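Local coordinates for epoxide hydrolase (Aspergillus niger, PDB 3G02), which probably catalyses the hydrolysis of epoxides to vicinal diols, here as an enantioselective variant produced by directed evolution, at residues 191-196 / 373-378; 283-288 / 348-353; 116-121 / 313-318. The protein carries 9 engineered substitutions. All coordinates share one frame; numbering follows the deposited sequence.

Contact 1 (191-196 / 373-378); sequences GGDIGS and GGHFAA
Asp-193 and His-375 meet by one carboxylate oxygen and one ring edge. OD1 of Asp-193 lies near the imidazole plane, 3.0 Å from CE1 of His-375 and equally 3.0 Å from NE2 of His-375. The carboxylate itself stands nearly upright to the ring, with the two planes 77° apart. His-375 reaches across because its CG is anti to its own backbone N (chi1 175°), which swings the imidazole out from the loop. ND1 of His-375 is hydrogen-bonded to Asp-349. That chain of groups is consistent with the Asp-His-Asp catalytic triad of epoxide hydrolases with the alpha/beta-hydrolase fold, Asp-193 being the predicted nucleophile at the elbow between strand 187-191 and helix 194-205. The elbow shows its usual strain: phi of Asp-193 is positive, and the turn is wound tightly enough that Gly-191 faces O of Gly-195 while Gly-195 packs against O of Gly-192. Backbone N-H groups grip the remaining oxygen. N of Ile-194 donates to OD2 of Asp-193 over 2.9 Å, arriving from above the carboxylate plane, and N of Trp-118 is its second donor, a pair of amides consistent with the oxyanion hole of this family. As for packing, CD2 of His-375 sits 3.9 Å above the centre of the ring of Phe-376, which occupies the N-cap position of helix 377-380.

Contact 2 (283-288 / 348-353); sequences LQWVDK and KDLVPV. Engineered in segment 348-353: Val-351 (natural residue Cys).
Leu-350 lays a methyl on the indole of Trp-285. Its CD2 stands 3.3 Å from the centroid of the five-membered ring of Trp-285 and only 10° off the ring normal, a CH-pi contact over the face of that ring. The other methyl, CD1 of Leu-350, sits over the middle of the six-membered ring, 4.0 Å from CZ2 of Trp-285, so the two methyls cover both halves of one indole face. With CG anti to its carbonyl carbon (chi1 -50°), the leucine turns its fork toward the tryptophan. The second anchor is ionic: NZ of Lys-348 bonds to OD1 of Asp-287 at 2.9 Å, coming from above the carboxylate plane, 48° out of it. The lysine is extended beyond CG, and its CD also passes across the carboxylate, 3.3 Å from OD1 of Asp-287. Between these anchors a water sits 2.7 Å from O of Lys-348 and 3.3 Å from O of Gln-284.

One shell out, OD2 of Asp-287 takes the backbone N of Gly-373, and N of Asp-287 donates to Glu-380. On the facing loop, N of Leu-350 reaches OD1 of Asp-349 over 2.7 Å, the same OD1 that accepts ND1 of His-375, so one oxygen takes two donors and the carboxylate is set for the histidine. The CE3/CZ3 edge of the Trp-285 indole is turned to the face of the His-375 imidazole, edge-to-face. The contact thus ties the end of helix 271-284, part of the insertion between strands 209-214 and 340-345, to the loop following strand 340-345. Bonds at both oxygens of Asp-287 should restrain the rotation of its carboxylate, and the ion pair lies toward solvent while the leucine-indole packing stays buried behind it, close to the active site.

Contact 3 (116-121 / 313-318); sequences HGWPGS and HTYREW. Engineered in segment 313-318: Trp-318 (natural residue Thr). With FMT (formic acid), chain C.
Trp-118 carries its CG anti to the backbone N (chi1 -174°) and Tyr-315 leans its phenol off the helix with chi1 at -82°, which brings the two aromatic side chains across one another. The result is a T-shaped pair: the edge of Tyr-315 points at the face of the five-membered ring of Trp-118, with the planes at 90° and the centroids 5.7 Å apart. The phenol oxygen leads, as OH of Tyr-315 is 3.2 Å from both CB and CE3 of Trp-118. From there the hydroxyl donates to a formic acid molecule, OH of Tyr-315 to O2 of the formic acid at 2.6 Å, with that oxygen in the plane of the ring. Tyr-252 also bonds the small acid, and the engineered Trp-318 closes in with CZ3 at 3.5 Å from the formic acid carbon. Tyr-315 is the predicted proton donor, so a two-tyrosine grip on this probable crystallisation additive is consistent with the place where an epoxide oxygen binds in this family. A cis peptide joins Trp-118 to Pro-119, in the HGXP motif, and CB of Pro-119 covers a face of the indole at 3.5 Å above its plane. The loop follows strand 110-115 and leads toward helix 126-135; Ile-278 of helix 271-284 packs on Trp-118, and Ile-194, at the start of helix 194-205, touches both Trp-118 and Tyr-315.

Overall arrangement
Contacts 1 and 3 are buried near the middle of the chain, whereas contact 2 is buried only at its indole-leucine side and reaches the surface through its ion pair. Contact 1 brings two loops of the core sheet together; contacts 2 and 3 each set one core loop against a piece of the chain inserted between strands 209-214 and 340-345. Contact 1 touches both others: the histidine loop of 373-378 backs onto contact 2, and the elbow of 191-196 onto the 116-121 loop. Contacts 2 and 3 meet more lightly, where Trp-285 packs on Pro-119. Carboxylate and imidazole dominate contact 1, aromatic rings and a phenol contact 3, and a salt bridge beside apolar packing contact 2.

Contact 1 (191-196 / 373-378)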
# COMPACT_ATOMS: atom_id res chain seq x y z
N GLY A 191 -2.13 9.85 25.35
CA GLY A 191 -1.88 9.55 23.95
C GLY A 191 -2.10 8.10 23.57
O GLY A 191 -1.93 7.19 24.39
N GLY A 192 -2.51 7.90 22.32
CA GLY A 192 -2.58 6.58 21.70
C GLY A 192 -2.03 6.69 20.29
O GLY A 192 -1.90 7.80 19.76
N ASP A 193 -1.70 5.55 19.70
CA ASP A 193 -1.23 5.49 18.32
C ASP A 193 -0.05 6.46 18.10
O ASP A 193 0.85 6.54 18.94
CB ASP A 193 -2.39 5.76 17.36
CG ASP A 193 -2.14 5.20 15.98
OD1 ASP A 193 -2.15 3.97 15.85
OD2 ASP A 193 -1.91 6.00 15.05
N ILE A 194 -0.05 7.19 16.99
CA ILE A 194 1.01 8.17 16.72
C ILE A 194 1.08 9.20 17.85
O ILE A 194 2.17 9.61 18.25
CB ILE A 194 0.83 8.83 15.34
CG1 ILE A 194 1.00 7.78 14.24
CG2 ILE A 194 1.82 9.99 15.14
CD1 ILE A 194 0.46 8.20 12.88
N GLY A 195 -0.08 9.56 18.38
CA GLY A 195 -0.15 10.46 19.54
C GLY A 195 0.65 10.00 20.74
O GLY A 195 1.09 10.83 21.54
N SER A 196 0.81 8.68 20.89
CA SER A 196 1.65 8.13 21.96
C SER A 196 3.09 8.57 21.79
O SER A 196 3.73 9.01 22.75
CB SER A 196 1.58 6.61 22.01
OG SER A 196 0.40 6.16 22.64
N GLY A 373 -11.60 -4.78 24.48
CA GLY A 373 -11.26 -3.55 23.79
C GLY A 373 -10.10 -3.71 22.83
O GLY A 373 -9.13 -4.42 23.11
N GLY A 374 -10.20 -3.03 21.70
CA GLY A 374 -9.16 -3.05 20.68
C GLY A 374 -8.37 -1.77 20.61
O GLY A 374 -8.15 -1.09 21.62
N HIS A 375 -7.95 -1.42 19.40
CA HIS A 375 -7.04 -0.30 19.19
C HIS A 375 -7.64 1.08 19.43
O HIS A 375 -6.96 1.97 19.95
CB HIS A 375 -6.48 -0.37 17.77
CG HIS A 375 -5.62 0.81 17.42
ND1 HIS A 375 -4.35 0.97 17.92
CD2 HIS A 375 -5.86 1.88 16.63
CE1 HIS A 375 -3.84 2.09 17.44
NE2 HIS A 375 -4.73 2.66 16.66
N PHE A 376 -8.89 1.27 19.03
CA PHE A 376 -9.54 2.56 19.14
C PHE A 376 -10.15 2.74 20.54
O PHE A 376 -11.37 2.86 20.69
CB PHE A 376 -10.60 2.73 18.04
CG PHE A 376 -10.02 2.74 16.64
CD1 PHE A 376 -9.49 3.92 16.12
CD2 PHE A 376 -10.02 1.60 15.85
CE1 PHE A 376 -8.95 3.94 14.83
CE2 PHE A 376 -9.50 1.62 14.56
CZ PHE A 376 -8.96 2.80 14.05
N ALA A 377 -9.28 2.76 21.55
CA ALA A 377 -9.71 2.72 22.95
C ALA A 377 -10.72 3.81 23.33
O ALA A 377 -11.70 3.52 24.01
CB ALA A 377 -8.51 2.77 23.87
N ALA A 378 -10.48 5.04 22.88
CA ALA A 378 -11.39 6.14 23.19
C ALA A 378 -12.79 5.93 22.60
O ALA A 378 -13.78 6.34 23.20
CB ALA A 378 -10.81 7.47 22.72

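Contact 2 (283-288 / 348-353)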
# COMPACT_ATOMS: atom_id res chain seq x y z
N LEU A 283 -12.33 -2.05 10.58
CA LEU A 283 -12.85 -3.41 10.72
C LEU A 283 -11.91 -4.32 11.51
O LEU A 283 -12.35 -5.07 12.39
CB LEU A 283 -13.12 -4.03 9.35
CG LEU A 283 -14.29 -3.48 8.54
CD1 LEU A 283 -14.28 -4.11 7.16
CD2 LEU A 283 -15.62 -3.72 9.24
N GLN A 284 -10.62 -4.27 11.20
CA GLN A 284 -9.67 -5.24 11.75
C GLN A 284 -9.12 -4.88 13.12
O GLN A 284 -8.69 -5.77 13.87
CB GLN A 284 -8.50 -5.45 10.79
CG GLN A 284 -8.89 -6.07 9.46
CD GLN A 284 -7.69 -6.53 8.65
OE1 GLN A 284 -6.54 -6.30 9.02
NE2 GLN A 284 -7.96 -7.20 7.53
N TRP A 285 -9.11 -3.59 13.45
CA TRP A 285 -8.37 -3.12 14.62
C TRP A 285 -9.18 -3.04 15.90
O TRP A 285 -8.62 -2.81 16.97
CB TRP A 285 -7.77 -1.76 14.31
CG TRP A 285 -6.63 -1.78 13.35
CD1 TRP A 285 -6.13 -2.86 12.67
CD2 TRP A 285 -5.85 -0.65 12.94
NE1 TRP A 285 -5.06 -2.47 11.88
CE2 TRP A 285 -4.87 -1.12 12.03
CE3 TRP A 285 -5.87 0.71 13.27
CZ2 TRP A 285 -3.93 -0.27 11.44
CZ3 TRP A 285 -4.93 1.55 12.69
CH2 TRP A 285 -3.98 1.06 11.78
N VAL A 286 -10.50 -3.23 15.79
CA VAL A 286 -11.39 -3.15 16.94
C VAL A 286 -11.64 -4.52 17.56
O VAL A 286 -11.37 -5.56 16.94
CB VAL A 286 -12.75 -2.49 16.57
CG1 VAL A 286 -12.55 -1.05 16.12
CG2 VAL A 286 -13.49 -3.31 15.51
N ASP A 287 -12.14 -4.52 18.79
CA ASP A 287 -12.64 -5.73 19.42
C ASP A 287 -14.05 -6.00 18.91
O ASP A 287 -14.24 -6.83 18.02
CB ASP A 287 -12.60 -5.59 20.95
CG ASP A 287 -13.04 -6.84 21.68
OD1 ASP A 287 -13.37 -7.86 21.02
OD2 ASP A 287 -13.06 -6.80 22.92
N LYS A 288 -15.04 -5.28 19.44
CA LYS A 288 -16.41 -5.38 18.95
C LYS A 288 -16.57 -4.48 17.72
O LYS A 288 -16.05 -3.35 17.71
CB LYS A 288 -17.41 -4.98 20.04
CG LYS A 288 -17.30 -5.80 21.33
CD LYS A 288 -17.93 -7.19 21.20
CE LYS A 288 -17.69 -8.03 22.45
NZ LYS A 288 -18.30 -7.43 23.68
N LYS A 348 -6.73 -6.37 22.47
CA LYS A 348 -6.88 -6.48 21.02
C LYS A 348 -6.31 -5.27 20.30
O LYS A 348 -6.62 -5.01 19.13
CB LYS A 348 -8.33 -6.75 20.63
CG LYS A 348 -8.79 -8.14 21.04
CD LYS A 348 -10.14 -8.49 20.47
CE LYS A 348 -10.58 -9.86 20.99
NZ LYS A 348 -11.91 -10.27 20.45
N ASP A 349 -5.45 -4.53 20.99
CA ASP A 349 -4.67 -3.48 20.35
C ASP A 349 -3.67 -4.11 19.38
O ASP A 349 -3.50 -5.33 19.36
CB ASP A 349 -3.97 -2.62 21.40
CG ASP A 349 -3.80 -1.18 20.96
OD1 ASP A 349 -3.75 -0.90 19.74
OD2 ASP A 349 -3.69 -0.31 21.84
N LEU A 350 -3.02 -3.27 18.57
CA LEU A 350 -2.21 -3.75 17.45
C LEU A 350 -0.94 -4.47 17.86
O LEU A 350 -0.58 -5.49 17.29
CB LEU A 350 -1.85 -2.58 16.52
CG LEU A 350 -3.01 -1.68 16.09
CD1 LEU A 350 -2.51 -0.55 15.20
CD2 LEU A 350 -4.07 -2.50 15.37
N VAL A 351 -0.26 -3.92 18.87
CA VAL A 351 1.06 -4.40 19.25
C VAL A 351 1.11 -4.52 20.78
O VAL A 351 1.77 -3.72 21.45
CB VAL A 351 2.17 -3.50 18.67
CG1 VAL A 351 2.31 -3.74 17.17
CG2 VAL A 351 1.88 -2.02 18.93
N PRO A 352 0.39 -5.51 21.33
CA PRO A 352 0.14 -5.58 22.77
C PRO A 352 1.33 -6.09 23.58
O PRO A 352 1.32 -7.22 24.09
CB PRO A 352 -1.08 -6.49 22.89
CG PRO A 352 -1.09 -7.32 21.65
CD PRO A 352 -0.25 -6.63 20.60
N VAL A 353 2.35 -5.24 23.69
CA VAL A 353 3.55 -5.52 24.48
C VAL A 353 3.19 -5.52 25.97
O VAL A 353 2.29 -4.78 26.39
CB VAL A 353 4.70 -4.52 24.18
CG1 VAL A 353 5.25 -4.74 22.79
CG2 VAL A 353 4.25 -3.07 24.36
O HOH W 1 -6.95 -6.01 16.63

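Contact 3 (116-121 / 313-318)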
# COMPACT_ATOMS: atom_id res chain seq x y z
N HIS A 116 -4.78 12.03 19.38
CA HIS A 116 -5.19 10.99 18.45
C HIS A 116 -4.02 10.53 17.56
O HIS A 116 -2.91 11.06 17.63
CB HIS A 116 -6.36 11.50 17.59
CG HIS A 116 -5.95 12.43 16.49
ND1 HIS A 116 -6.08 13.80 16.57
CD2 HIS A 116 -5.42 12.18 15.27
CE1 HIS A 116 -5.64 14.35 15.45
NE2 HIS A 116 -5.23 13.38 14.65
N GLY A 117 -4.29 9.54 16.71
CA GLY A 117 -3.35 9.10 15.69
C GLY A 117 -4.07 8.89 14.37
O GLY A 117 -5.06 9.57 14.07
N TRP A 118 -3.56 7.95 13.58
CA TRP A 118 -4.12 7.64 12.27
C TRP A 118 -4.76 6.26 12.32
O TRP A 118 -4.15 5.34 12.87
CB TRP A 118 -3.00 7.66 11.21
CG TRP A 118 -3.52 7.50 9.81
CD1 TRP A 118 -3.74 8.49 8.90
CD2 TRP A 118 -3.90 6.27 9.16
NE1 TRP A 118 -4.25 7.96 7.73
CE2 TRP A 118 -4.35 6.60 7.87
CE3 TRP A 118 -3.90 4.92 9.56
CZ2 TRP A 118 -4.81 5.63 6.96
CZ3 TRP A 118 -4.35 3.96 8.66
CH2 TRP A 118 -4.80 4.32 7.38
N PRO A 119 -5.95 6.08 11.71
CA PRO A 119 -6.76 7.00 10.93
C PRO A 119 -7.82 7.70 11.78
O PRO A 119 -8.96 7.88 11.34
CB PRO A 119 -7.44 6.08 9.92
CG PRO A 119 -7.69 4.82 10.72
CD PRO A 119 -6.56 4.73 11.75
N GLY A 120 -7.42 8.10 12.98
CA GLY A 120 -8.32 8.79 13.88
C GLY A 120 -8.33 10.30 13.75
O GLY A 120 -7.87 10.87 12.75
N SER A 121 -8.87 10.95 14.78
CA SER A 121 -9.02 12.40 14.79
C SER A 121 -9.52 12.83 16.16
O SER A 121 -9.79 11.99 17.03
CB SER A 121 -10.02 12.85 13.73
OG SER A 121 -11.33 12.47 14.10
N HIS A 313 2.51 12.24 6.94
CA HIS A 313 3.90 12.72 6.95
C HIS A 313 4.75 12.08 8.03
O HIS A 313 5.95 11.88 7.84
CB HIS A 313 3.97 14.26 7.04
CG HIS A 313 3.44 14.83 8.33
ND1 HIS A 313 2.10 15.09 8.53
CD2 HIS A 313 4.07 15.21 9.46
CE1 HIS A 313 1.93 15.59 9.74
NE2 HIS A 313 3.11 15.68 10.33
N THR A 314 4.14 11.75 9.16
CA THR A 314 4.87 11.21 10.30
C THR A 314 5.36 9.79 10.09
O THR A 314 6.29 9.36 10.76
CB THR A 314 4.02 11.22 11.58
OG1 THR A 314 2.77 10.60 11.30
CG2 THR A 314 3.79 12.66 12.05
N TYR A 315 4.74 9.06 9.17
CA TYR A 315 5.07 7.64 9.02
C TYR A 315 6.53 7.36 8.67
O TYR A 315 7.10 6.39 9.14
CB TYR A 315 4.14 6.96 8.01
CG TYR A 315 2.82 6.56 8.62
CD1 TYR A 315 1.81 7.50 8.80
CD2 TYR A 315 2.60 5.25 9.03
CE1 TYR A 315 0.59 7.14 9.37
CE2 TYR A 315 1.39 4.88 9.61
CZ TYR A 315 0.39 5.83 9.77
OH TYR A 315 -0.81 5.47 10.33
N ARG A 316 7.14 8.23 7.86
CA ARG A 316 8.54 8.02 7.49
C ARG A 316 9.49 8.12 8.69
O ARG A 316 10.61 7.62 8.63
CB ARG A 316 8.97 8.95 6.35
CG ARG A 316 8.73 10.42 6.59
CD ARG A 316 9.08 11.17 5.34
NE ARG A 316 8.72 12.59 5.36
CZ ARG A 316 7.55 13.08 4.96
NH1 ARG A 316 6.59 12.27 4.54
NH2 ARG A 316 7.33 14.38 5.00
N GLU A 317 9.03 8.75 9.77
CA GLU A 317 9.77 8.76 11.04
C GLU A 317 9.22 7.74 12.04
O GLU A 317 9.98 7.19 12.85
CB GLU A 317 9.73 10.15 11.68
CG GLU A 317 10.49 11.22 10.90
CD GLU A 317 10.76 12.47 11.72
OE1 GLU A 317 10.15 12.61 12.81
OE2 GLU A 317 11.58 13.29 11.28
N TRP A 318 7.92 7.49 12.01
CA TRP A 318 7.26 6.64 13.01
C TRP A 318 7.50 5.14 12.80
O TRP A 318 7.64 4.40 13.77
CB TRP A 318 5.77 6.96 13.08
CG TRP A 318 5.02 6.32 14.22
CD1 TRP A 318 5.24 6.50 15.56
CD2 TRP A 318 3.90 5.43 14.12
NE1 TRP A 318 4.34 5.76 16.30
CE2 TRP A 318 3.51 5.10 15.43
CE3 TRP A 318 3.19 4.88 13.04
CZ2 TRP A 318 2.44 4.24 15.70
CZ3 TRP A 318 2.13 4.03 13.31
CH2 TRP A 318 1.76 3.72 14.63
C FMT C . -1.31 3.66 12.81
O1 FMT C . -1.51 2.87 13.72
O2 FMT C . -0.94 3.30 11.69